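Local coordinates for PfVFT1 (PDB 5JKQ), which has the bi-lobed Venus flytrap architecture of solute-binding proteins and probably binds a small solute between its lobes, at residues 176-181 with 271-276; 13-18 with 65-70; 82-87 with 131-136; 235-240 with 256-261. The protein carries 3 engineered substitutions. One frame throughout, in Å; residues are numbered along the deposited sequence.

Interaction 1. Residues 176-181 with 271-276; sequences KHSNKI and FLKTGH
Asn179 ND2 spends two N-H bonds on segment 271-276: one reaches Leu272 O at 2.6 Å, the other lies 3.0 Å from Thr274 OG1. Both acceptors sit in the plane of the amide and both bonds are nearly straight, which fixes the rotation of the group. Its OD1 accepts from Asn214 ND2 and from a water 2.6 Å away from that oxygen; the same water bonds to His177 NE2 and Thr274 OG1, joining three side chains on one face of the sheet. The first torsion of His177 (chi1 76°) sets CG between the backbone N and the carbonyl carbon, and Thr274 CB lies over one face of the imidazole, offset toward its rim, 3.6 Å from His177 CE1. At the ring edge His177 ND1 and His276 NE2 are hydrogen-bonded at 3.1 Å, the two rings meeting rim to rim. His276 is held in turn by Tyr150 O. The backbones of His177 and Thr274 form an antiparallel hydrogen-bonded pair, with Thr274 N 2.8 Å from His177 O. On the other face, the side chains of Lys176 and Lys273 cross at about a right angle. Paired long strands running between two lobes are consistent with the hinge of a Venus flytrap domain.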
# COMPACT_ATOMS: atom_id res chain seq x y z
N LYS A 176 -0.99 3.40 -4.96
CA LYS A 176 -0.43 2.23 -5.63
C LYS A 176 0.96 2.52 -6.18
O LYS A 176 1.32 3.68 -6.41
CB LYS A 176 -1.34 1.78 -6.77
CG LYS A 176 -2.82 1.68 -6.41
CD LYS A 176 -3.63 1.21 -7.61
CE LYS A 176 -5.12 1.37 -7.39
NZ LYS A 176 -5.85 0.09 -7.57
N HIS A 177 1.73 1.46 -6.40
CA HIS A 177 2.92 1.54 -7.24
C HIS A 177 2.83 0.43 -8.28
O HIS A 177 2.16 -0.58 -8.06
CB HIS A 177 4.21 1.44 -6.41
CG HIS A 177 4.54 0.06 -5.94
ND1 HIS A 177 4.28 -0.38 -4.66
CD2 HIS A 177 5.14 -0.98 -6.58
CE1 HIS A 177 4.70 -1.62 -4.53
NE2 HIS A 177 5.22 -2.01 -5.67
N SER A 178 3.48 0.64 -9.42
CA SER A 178 3.37 -0.30 -10.53
C SER A 178 4.52 -1.30 -10.54
O SER A 178 5.52 -1.12 -9.84
CB SER A 178 3.34 0.46 -11.86
OG SER A 178 2.95 -0.40 -12.92
N ASN A 179 4.37 -2.36 -11.33
CA ASN A 179 5.38 -3.39 -11.47
C ASN A 179 5.94 -3.42 -12.88
O ASN A 179 5.22 -3.69 -13.84
CB ASN A 179 4.81 -4.76 -11.09
CG ASN A 179 4.39 -4.83 -9.64
OD1 ASN A 179 5.17 -5.22 -8.78
ND2 ASN A 179 3.15 -4.44 -9.37
N LYS A 180 7.23 -3.13 -13.01
CA LYS A 180 7.88 -3.12 -14.32
C LYS A 180 8.44 -4.50 -14.64
O LYS A 180 8.74 -5.29 -13.75
CB LYS A 180 8.98 -2.06 -14.35
CG LYS A 180 8.50 -0.68 -13.94
CD LYS A 180 9.59 0.36 -14.10
CE LYS A 180 9.15 1.71 -13.56
NZ LYS A 180 7.91 2.21 -14.22
N ILE A 181 8.55 -4.78 -15.93
CA ILE A 181 9.05 -6.07 -16.40
C ILE A 181 10.27 -5.84 -17.28
O ILE A 181 10.17 -5.19 -18.32
CB ILE A 181 7.97 -6.84 -17.20
CG1 ILE A 181 6.75 -7.11 -16.32
CG2 ILE A 181 8.53 -8.16 -17.74
CD1 ILE A 181 5.55 -7.64 -17.06
N PHE A 271 1.77 -2.11 -15.83
CA PHE A 271 0.63 -1.44 -15.21
C PHE A 271 -0.17 -2.39 -14.32
O PHE A 271 -1.32 -2.11 -13.97
CB PHE A 271 -0.27 -0.81 -16.27
CG PHE A 271 0.39 0.28 -17.06
CD1 PHE A 271 1.02 1.33 -16.42
CD2 PHE A 271 0.40 0.26 -18.45
CE1 PHE A 271 1.63 2.34 -17.13
CE2 PHE A 271 1.01 1.27 -19.17
CZ PHE A 271 1.63 2.31 -18.51
N LEU A 272 0.44 -3.52 -13.97
CA LEU A 272 -0.10 -4.40 -12.94
C LEU A 272 0.30 -3.81 -11.59
O LEU A 272 1.47 -3.86 -11.21
CB LEU A 272 0.43 -5.83 -13.10
CG LEU A 272 0.01 -6.55 -14.38
CD1 LEU A 272 0.88 -7.78 -14.61
CD2 LEU A 272 -1.46 -6.93 -14.34
N LYS A 273 -0.67 -3.25 -10.88
CA LYS A 273 -0.38 -2.43 -9.71
C LYS A 273 -0.35 -3.20 -8.40
O LYS A 273 -0.98 -4.24 -8.26
CB LYS A 273 -1.40 -1.30 -9.61
CG LYS A 273 -1.54 -0.46 -10.87
CD LYS A 273 -0.19 0.06 -11.34
CE LYS A 273 -0.34 1.00 -12.52
NZ LYS A 273 -0.42 2.43 -12.11
N THR A 274 0.41 -2.65 -7.45
CA THR A 274 0.43 -3.14 -6.08
C THR A 274 -0.14 -2.04 -5.20
O THR A 274 0.44 -0.96 -5.07
CB THR A 274 1.86 -3.51 -5.63
OG1 THR A 274 2.38 -4.55 -6.46
CG2 THR A 274 1.89 -3.96 -4.17
N GLY A 275 -1.30 -2.30 -4.60
CA GLY A 275 -2.00 -1.31 -3.80
C GLY A 275 -1.51 -1.23 -2.36
O GLY A 275 -0.97 -2.19 -1.82
N HIS A 276 -1.71 -0.06 -1.76
CA HIS A 276 -1.42 0.16 -0.34
C HIS A 276 -2.66 0.66 0.37
O HIS A 276 -3.36 1.53 -0.15
CB HIS A 276 -0.28 1.16 -0.17
CG HIS A 276 0.99 0.76 -0.85
ND1 HIS A 276 1.89 -0.13 -0.30
CD2 HIS A 276 1.52 1.14 -2.03
CE1 HIS A 276 2.91 -0.29 -1.11
NE2 HIS A 276 2.72 0.47 -2.18
O HOH W 1 5.14 -4.69 -6.25

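Interaction 2. Residues 13-18 with 65-70; sequences AKRLID and IDDVLS. Engineered in segment 13-18: Ala13 (natural residue Ser).
Arg15 extends from its helix with CG anti to the backbone N (chi1 -169°) and then bends at chi3, and its guanidinium meets Asp67; the carboxylate carbon of Asp67 lies between its own backbone N and carbonyl carbon (chi1 65°). The two groups meet side-on and nearly coplanar, their planes 12° apart. Arg15 NE donates to Asp67 OD2 at 2.8 Å and Arg15 NH2 to Asp67 OD1 at 2.9 Å, so two nitrogens take one oxygen each. Leu69 CD2 lies over the centre of one guanidinium face, 3.7 Å from Arg15 CZ, while Ile65 CG1 covers the opposite face nearer the rim. Arg15 NH1 is bonded to the backbone oxygens of Asn60 and Lys62.

Asp67 is also the N-cap of helix 68-75: its OD1 receives Ser70 N at 3.1 Å from above the carboxylate plane. One water links Asp67 OD2 to Arg15 N near the start of helix 14-29. Beside this polar centre, Leu16 CD2 packs on Val68 CG1 at 3.7 Å, and Leu16 also touches Phe280 of strand 265-281. The contact thus joins the first turns of two helices.

With a guanidinium and a helix N-terminus directed at one buried carboxylate, Asp67 is probably kept negatively charged, and the apolar cover over both faces of the guanidinium would be expected to strengthen the ion pair.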
# COMPACT_ATOMS: atom_id res chain seq x y z
N ALA A 13 -15.42 1.20 13.66
CA ALA A 13 -14.43 1.91 12.85
C ALA A 13 -15.03 2.45 11.55
O ALA A 13 -14.32 2.98 10.71
CB ALA A 13 -13.26 0.99 12.54
N LYS A 14 -16.35 2.31 11.39
CA LYS A 14 -16.99 2.67 10.14
C LYS A 14 -16.83 4.16 9.83
O LYS A 14 -16.40 4.53 8.73
CB LYS A 14 -18.48 2.32 10.16
CG LYS A 14 -19.12 2.31 8.78
CD LYS A 14 -20.48 2.98 8.80
CE LYS A 14 -21.14 2.98 7.44
NZ LYS A 14 -20.37 3.76 6.43
N ARG A 15 -17.18 5.01 10.79
CA ARG A 15 -17.09 6.45 10.59
C ARG A 15 -15.63 6.89 10.48
O ARG A 15 -15.32 7.84 9.76
CB ARG A 15 -17.78 7.18 11.74
CG ARG A 15 -17.97 8.67 11.49
CD ARG A 15 -19.03 9.24 12.43
NE ARG A 15 -18.68 9.05 13.84
CZ ARG A 15 -18.50 10.04 14.72
NH1 ARG A 15 -18.64 11.31 14.36
NH2 ARG A 15 -18.19 9.74 15.97
N LEU A 16 -14.74 6.19 11.18
CA LEU A 16 -13.31 6.46 11.09
C LEU A 16 -12.82 6.19 9.67
O LEU A 16 -12.03 6.95 9.12
CB LEU A 16 -12.54 5.61 12.10
CG LEU A 16 -11.02 5.52 11.95
CD1 LEU A 16 -10.36 6.89 12.06
CD2 LEU A 16 -10.44 4.55 12.97
N ILE A 17 -13.29 5.10 9.08
CA ILE A 17 -12.90 4.73 7.72
C ILE A 17 -13.46 5.73 6.71
O ILE A 17 -12.79 6.08 5.74
CB ILE A 17 -13.39 3.30 7.36
CG1 ILE A 17 -12.64 2.28 8.21
CG2 ILE A 17 -13.17 2.98 5.88
CD1 ILE A 17 -13.35 0.95 8.32
N ASP A 18 -14.69 6.19 6.94
CA ASP A 18 -15.36 7.08 6.00
C ASP A 18 -14.72 8.47 5.98
O ASP A 18 -14.46 9.02 4.91
CB ASP A 18 -16.84 7.20 6.34
CG ASP A 18 -17.58 5.88 6.17
OD1 ASP A 18 -17.14 5.05 5.35
OD2 ASP A 18 -18.61 5.69 6.85
N ILE A 65 -21.77 9.49 18.65
CA ILE A 65 -21.69 8.09 18.25
C ILE A 65 -20.76 7.32 19.19
O ILE A 65 -19.69 7.82 19.55
CB ILE A 65 -21.18 7.94 16.79
CG1 ILE A 65 -21.87 8.94 15.85
CG2 ILE A 65 -21.38 6.51 16.30
CD1 ILE A 65 -23.39 8.88 15.88
N ASP A 66 -21.17 6.12 19.58
CA ASP A 66 -20.32 5.26 20.39
C ASP A 66 -19.40 4.46 19.48
O ASP A 66 -19.61 3.26 19.26
CB ASP A 66 -21.17 4.32 21.27
CG ASP A 66 -20.33 3.57 22.30
OD1 ASP A 66 -19.09 3.63 22.24
OD2 ASP A 66 -20.93 2.90 23.17
N ASP A 67 -18.38 5.12 18.94
CA ASP A 67 -17.46 4.49 18.01
C ASP A 67 -16.02 4.93 18.27
O ASP A 67 -15.76 5.69 19.20
CB ASP A 67 -17.87 4.80 16.56
CG ASP A 67 -17.76 6.28 16.21
OD1 ASP A 67 -17.62 7.11 17.13
OD2 ASP A 67 -17.82 6.60 15.01
N VAL A 68 -15.10 4.45 17.44
CA VAL A 68 -13.68 4.76 17.60
C VAL A 68 -13.39 6.24 17.37
O VAL A 68 -12.57 6.83 18.07
CB VAL A 68 -12.82 3.90 16.64
CG1 VAL A 68 -11.38 4.40 16.56
CG2 VAL A 68 -12.85 2.44 17.06
N LEU A 69 -14.07 6.84 16.40
CA LEU A 69 -13.79 8.23 16.06
C LEU A 69 -14.11 9.15 17.23
O LEU A 69 -13.40 10.12 17.47
CB LEU A 69 -14.57 8.67 14.82
CG LEU A 69 -14.15 10.03 14.25
CD1 LEU A 69 -12.75 9.96 13.67
CD2 LEU A 69 -15.14 10.52 13.21
N SER A 70 -15.18 8.84 17.96
CA SER A 70 -15.56 9.64 19.12
C SER A 70 -14.48 9.60 20.20
O SER A 70 -14.28 10.58 20.92
CB SER A 70 -16.89 9.15 19.69
OG SER A 70 -17.97 9.57 18.88
O HOH W 2 -18.48 4.44 13.21
O HOH W 3 -15.47 5.35 13.98

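Interaction 3. Residues 82-87 with 131-136; sequences ALKNKN and YYDNVF. With SO4 (sulfate ion), chain E.
Backbone bonds join Ala82 and Lys84 to Tyr132 in parallel register. Tyr132 N donates to Ala82 O at 3.0 Å, and Lys84 N reaches Tyr132 O at 3.2 Å. Two CA-H...O contacts accompany them, Tyr131 CA to Ala82 O and Leu83 CA to Tyr132 O.

Packing involves Val135, the first residue of helix 135-140. Val135 CG2 packs on the backbone of Ala82, 3.5 Å from Ala82 C, and meets the methyl Leu83 CD2 at 3.8 Å, while Tyr131 CD1 rests against Ala82 CB. The strands belong to a three-stranded parallel sheet; helix 102-118 lies between them in the chain, making a beta-alpha-beta crossover whose two carboxy-terminal strand ends meet here.

Among the polar side chains, Lys84 lays its aliphatic part against Asp133, Lys84 CD 3.4 Å from Asp133 OD1, although the charged ends do not touch. Tyr131 OH is hydrogen-bonded to Gln96 O, outside the two segments.

A sulfate, probably from the crystallisation liquor, sits at the turn after the second strand. Asp133 N donates to sulfate O3 at 2.7 Å. Asn134 N donates to sulfate O1 at 3.0 Å. Asn134 N-caps the helix through Val137 N, and the nearby helix N-terminus would probably add to the attraction for the anion.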
# COMPACT_ATOMS: atom_id res chain seq x y z
N ALA A 82 2.73 0.80 13.08
CA ALA A 82 3.65 0.53 11.98
C ALA A 82 4.70 -0.49 12.42
O ALA A 82 4.94 -0.66 13.61
CB ALA A 82 4.31 1.81 11.51
N LEU A 83 5.32 -1.16 11.46
CA LEU A 83 6.37 -2.12 11.75
C LEU A 83 7.60 -1.40 12.30
O LEU A 83 7.99 -0.35 11.78
CB LEU A 83 6.74 -2.92 10.50
CG LEU A 83 5.63 -3.78 9.88
CD1 LEU A 83 6.04 -4.25 8.49
CD2 LEU A 83 5.30 -4.97 10.76
N LYS A 84 8.22 -1.96 13.34
CA LYS A 84 9.38 -1.34 13.96
C LYS A 84 10.67 -1.62 13.19
O LYS A 84 10.74 -2.57 12.41
CB LYS A 84 9.55 -1.82 15.41
CG LYS A 84 9.63 -3.33 15.60
CD LYS A 84 9.97 -3.68 17.05
CE LYS A 84 8.89 -3.24 18.02
NZ LYS A 84 9.25 -3.53 19.44
N ASN A 85 11.66 -0.76 13.40
CA ASN A 85 12.99 -0.92 12.80
C ASN A 85 12.97 -0.90 11.28
O ASN A 85 13.86 -1.45 10.63
CB ASN A 85 13.64 -2.21 13.30
CG ASN A 85 13.80 -2.24 14.80
OD1 ASN A 85 14.22 -1.26 15.42
ND2 ASN A 85 13.45 -3.38 15.41
N LYS A 86 11.95 -0.26 10.70
CA LYS A 86 11.87 -0.10 9.26
C LYS A 86 12.41 1.27 8.85
O LYS A 86 12.09 2.28 9.46
CB LYS A 86 10.43 -0.26 8.76
CG LYS A 86 9.85 -1.65 8.95
CD LYS A 86 10.73 -2.73 8.33
CE LYS A 86 10.01 -4.06 8.25
NZ LYS A 86 10.93 -5.17 7.89
N ASN A 87 13.25 1.27 7.82
CA ASN A 87 13.80 2.50 7.26
C ASN A 87 14.01 2.33 5.76
O ASN A 87 14.92 1.62 5.34
CB ASN A 87 15.11 2.87 7.96
CG ASN A 87 15.71 4.16 7.42
OD1 ASN A 87 15.10 4.86 6.62
ND2 ASN A 87 16.92 4.48 7.88
N TYR A 131 5.03 1.38 17.48
CA TYR A 131 5.69 0.39 16.63
C TYR A 131 5.55 -1.03 17.20
O TYR A 131 5.68 -1.23 18.41
CB TYR A 131 7.17 0.74 16.45
CG TYR A 131 7.41 2.10 15.83
CD1 TYR A 131 6.48 2.67 14.97
CD2 TYR A 131 8.57 2.81 16.10
CE1 TYR A 131 6.70 3.91 14.40
CE2 TYR A 131 8.80 4.05 15.54
CZ TYR A 131 7.86 4.59 14.69
OH TYR A 131 8.09 5.83 14.12
N TYR A 132 5.30 -1.99 16.32
CA TYR A 132 5.14 -3.39 16.71
C TYR A 132 5.78 -4.31 15.68
O TYR A 132 6.04 -3.91 14.55
CB TYR A 132 3.66 -3.75 16.86
CG TYR A 132 2.88 -2.83 17.77
CD1 TYR A 132 2.84 -3.05 19.14
CD2 TYR A 132 2.17 -1.75 17.26
CE1 TYR A 132 2.12 -2.22 19.98
CE2 TYR A 132 1.45 -0.91 18.09
CZ TYR A 132 1.43 -1.15 19.45
OH TYR A 132 0.71 -0.32 20.28
N ASP A 133 6.04 -5.55 16.08
CA ASP A 133 6.51 -6.57 15.14
C ASP A 133 5.33 -7.07 14.31
O ASP A 133 5.42 -7.17 13.09
CB ASP A 133 7.18 -7.73 15.88
CG ASP A 133 8.57 -7.38 16.39
OD1 ASP A 133 9.32 -6.69 15.66
OD2 ASP A 133 8.92 -7.79 17.51
N ASN A 134 4.23 -7.38 14.99
CA ASN A 134 2.97 -7.71 14.34
C ASN A 134 1.95 -6.62 14.63
O ASN A 134 1.37 -6.56 15.72
CB ASN A 134 2.45 -9.08 14.81
CG ASN A 134 1.25 -9.56 14.01
OD1 ASN A 134 0.36 -8.78 13.65
ND2 ASN A 134 1.21 -10.86 13.72
N VAL A 135 1.73 -5.75 13.65
CA VAL A 135 0.83 -4.61 13.82
C VAL A 135 -0.62 -5.07 13.82
O VAL A 135 -1.47 -4.47 14.49
CB VAL A 135 1.04 -3.56 12.72
CG1 VAL A 135 0.18 -2.32 12.97
CG2 VAL A 135 2.51 -3.16 12.64
N PHE A 136 -0.92 -6.14 13.09
CA PHE A 136 -2.29 -6.63 12.97
C PHE A 136 -2.79 -7.22 14.29
O PHE A 136 -4.00 -7.24 14.54
CB PHE A 136 -2.39 -7.66 11.85
CG PHE A 136 -2.07 -7.11 10.49
CD1 PHE A 136 -2.83 -6.09 9.95
CD2 PHE A 136 -1.02 -7.62 9.74
CE1 PHE A 136 -2.55 -5.58 8.70
CE2 PHE A 136 -0.73 -7.11 8.49
CZ PHE A 136 -1.50 -6.09 7.96
S SO4 E . 5.06 -6.94 19.10
O1 SO4 E . 4.17 -7.11 17.95
O2 SO4 E . 4.32 -6.39 20.23
O3 SO4 E . 6.15 -6.02 18.75
O4 SO4 E . 5.62 -8.24 19.47

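Interaction 4. Residues 235-240 with 256-261; sequences SYIDLS and IPFNFN
Tyr236, in the first turn of helix 236-244, pushes its ring into the loop 256-261. Its CB points toward the loop and CG is anti to the backbone N (chi1 171°); Pro257 CD settles over one face of the ring, 3.5 Å from Tyr236 CG, in a CH-pi contact. Ile256 CD1 lies against Tyr236 CE1. The edge of the tyrosine points into the face of Phe258 in a T-shaped pair, planes 83° apart, with Tyr236 CE2 over the centre of the phenyl ring. Tyr236 OH is 2.7 Å from Phe258 O, a weak bond whose proton is not settled, and it also bonds to a water that accepts from Phe260 N.

Phe260 meets the tyrosine obliquely, completing an aromatic cluster of Tyr236, Phe258 and Phe260 that packs the helix start against the connection between strands 250-253 and 265-281. Next along the helix, Ile237 CG1 touches the edge of the Phe258 ring, 4.1 Å from Phe258 CZ. One turn after Tyr236, Ser240 OG donates to Tyr236 O at 2.8 Å; this oxygen also takes Ser240 N, from the opposite face of its plane. The serine OG lies over the tyrosine face opposite Pro257, and Ser240 CB is 3.3 Å from Phe260 CE2.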
# COMPACT_ATOMS: atom_id res chain seq x y z
N SER A 235 18.61 -7.50 -4.61
CA SER A 235 18.95 -6.21 -5.21
C SER A 235 18.69 -6.21 -6.71
O SER A 235 18.53 -7.26 -7.34
CB SER A 235 20.42 -5.86 -4.95
OG SER A 235 21.28 -6.75 -5.63
N TYR A 236 18.64 -5.01 -7.28
CA TYR A 236 18.45 -4.83 -8.71
C TYR A 236 19.55 -5.53 -9.50
O TYR A 236 19.29 -6.16 -10.52
CB TYR A 236 18.41 -3.33 -9.03
CG TYR A 236 18.43 -3.00 -10.51
CD1 TYR A 236 17.36 -3.32 -11.33
CD2 TYR A 236 19.51 -2.32 -11.07
CE1 TYR A 236 17.37 -3.00 -12.67
CE2 TYR A 236 19.53 -2.00 -12.41
CZ TYR A 236 18.45 -2.34 -13.21
OH TYR A 236 18.46 -2.01 -14.54
N ILE A 237 20.78 -5.42 -9.00
CA ILE A 237 21.93 -6.02 -9.67
C ILE A 237 21.80 -7.55 -9.69
O ILE A 237 22.12 -8.19 -10.69
CB ILE A 237 23.25 -5.60 -8.99
CG1 ILE A 237 23.48 -4.11 -9.22
CG2 ILE A 237 24.45 -6.40 -9.54
CD1 ILE A 237 24.59 -3.51 -8.37
N ASP A 238 21.33 -8.13 -8.59
CA ASP A 238 21.12 -9.57 -8.51
C ASP A 238 20.04 -9.99 -9.50
O ASP A 238 20.25 -10.89 -10.31
CB ASP A 238 20.70 -9.99 -7.10
CG ASP A 238 21.77 -9.72 -6.06
OD1 ASP A 238 22.96 -9.65 -6.43
OD2 ASP A 238 21.42 -9.59 -4.87
N LEU A 239 18.90 -9.33 -9.40
CA LEU A 239 17.76 -9.58 -10.28
C LEU A 239 18.20 -9.50 -11.74
O LEU A 239 17.92 -10.40 -12.54
CB LEU A 239 16.64 -8.57 -9.97
CG LEU A 239 15.26 -8.59 -10.63
CD1 LEU A 239 15.30 -8.22 -12.11
CD2 LEU A 239 14.57 -9.93 -10.42
N SER A 240 18.93 -8.44 -12.08
CA SER A 240 19.33 -8.18 -13.45
C SER A 240 20.30 -9.24 -13.97
O SER A 240 20.21 -9.66 -15.13
CB SER A 240 19.98 -6.80 -13.57
OG SER A 240 19.04 -5.78 -13.28
N ILE A 256 13.93 1.13 -11.53
CA ILE A 256 15.16 0.94 -12.28
C ILE A 256 16.19 1.99 -11.85
O ILE A 256 16.13 3.13 -12.29
CB ILE A 256 14.92 1.04 -13.80
CG1 ILE A 256 13.85 0.03 -14.25
CG2 ILE A 256 16.22 0.83 -14.58
CD1 ILE A 256 14.23 -1.43 -14.05
N PRO A 257 17.15 1.60 -10.98
CA PRO A 257 18.20 2.52 -10.54
C PRO A 257 19.08 3.04 -11.68
O PRO A 257 19.38 4.24 -11.72
CB PRO A 257 19.04 1.66 -9.58
CG PRO A 257 18.13 0.59 -9.13
CD PRO A 257 17.23 0.30 -10.29
N PHE A 258 19.48 2.16 -12.59
CA PHE A 258 20.26 2.54 -13.76
C PHE A 258 19.91 1.63 -14.94
O PHE A 258 19.32 0.57 -14.75
CB PHE A 258 21.77 2.48 -13.46
CG PHE A 258 22.25 1.12 -13.03
CD1 PHE A 258 22.57 0.15 -13.96
CD2 PHE A 258 22.41 0.83 -11.68
CE1 PHE A 258 23.02 -1.10 -13.56
CE2 PHE A 258 22.86 -0.42 -11.28
CZ PHE A 258 23.17 -1.38 -12.22
N ASN A 259 20.27 2.06 -16.15
CA ASN A 259 19.92 1.34 -17.37
C ASN A 259 21.02 0.41 -17.86
O ASN A 259 22.20 0.76 -17.83
CB ASN A 259 19.58 2.33 -18.49
CG ASN A 259 18.33 3.15 -18.21
OD1 ASN A 259 18.40 4.37 -18.12
ND2 ASN A 259 17.20 2.48 -18.08
N PHE A 260 20.62 -0.78 -18.30
CA PHE A 260 21.52 -1.65 -19.05
C PHE A 260 21.43 -1.27 -20.52
O PHE A 260 20.62 -0.42 -20.89
CB PHE A 260 21.17 -3.12 -18.83
CG PHE A 260 21.57 -3.63 -17.47
CD1 PHE A 260 22.86 -4.05 -17.23
CD2 PHE A 260 20.65 -3.67 -16.44
CE1 PHE A 260 23.23 -4.52 -15.98
CE2 PHE A 260 21.01 -4.13 -15.19
CZ PHE A 260 22.31 -4.56 -14.96
N ASN A 261 22.26 -1.89 -21.36
CA ASN A 261 22.33 -1.54 -22.77
C ASN A 261 20.96 -1.54 -23.45
O ASN A 261 20.23 -2.53 -23.41
CB ASN A 261 23.27 -2.50 -23.51
CG ASN A 261 23.55 -2.07 -24.94
OD1 ASN A 261 23.07 -1.02 -25.39
ND2 ASN A 261 24.33 -2.86 -25.66
O HOH W 4 17.95 -1.83 -17.59

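Interaction 1 lies near the middle of the chain, its centre about 10 Å from the centre of the chain, while interactions 2 and 4 are on opposite sides of that point with their own centres about 45 Å apart. Interaction 4 is nested in the loop closed by interaction 1 and touches it where Lys180 CD packs on Ile256 CG1 at 4.3 Å. Interaction 3 has its centre about 23 Å from that of interaction 1, but Tyr150 bridges the two: its backbone oxygen holds His276 and its hydroxyl bonds to Leu83 N. Helix 68-75 of interaction 2 is followed directly by strand 77-83 of interaction 3. The sulfate of interaction 3 is no evidence of the natural solute.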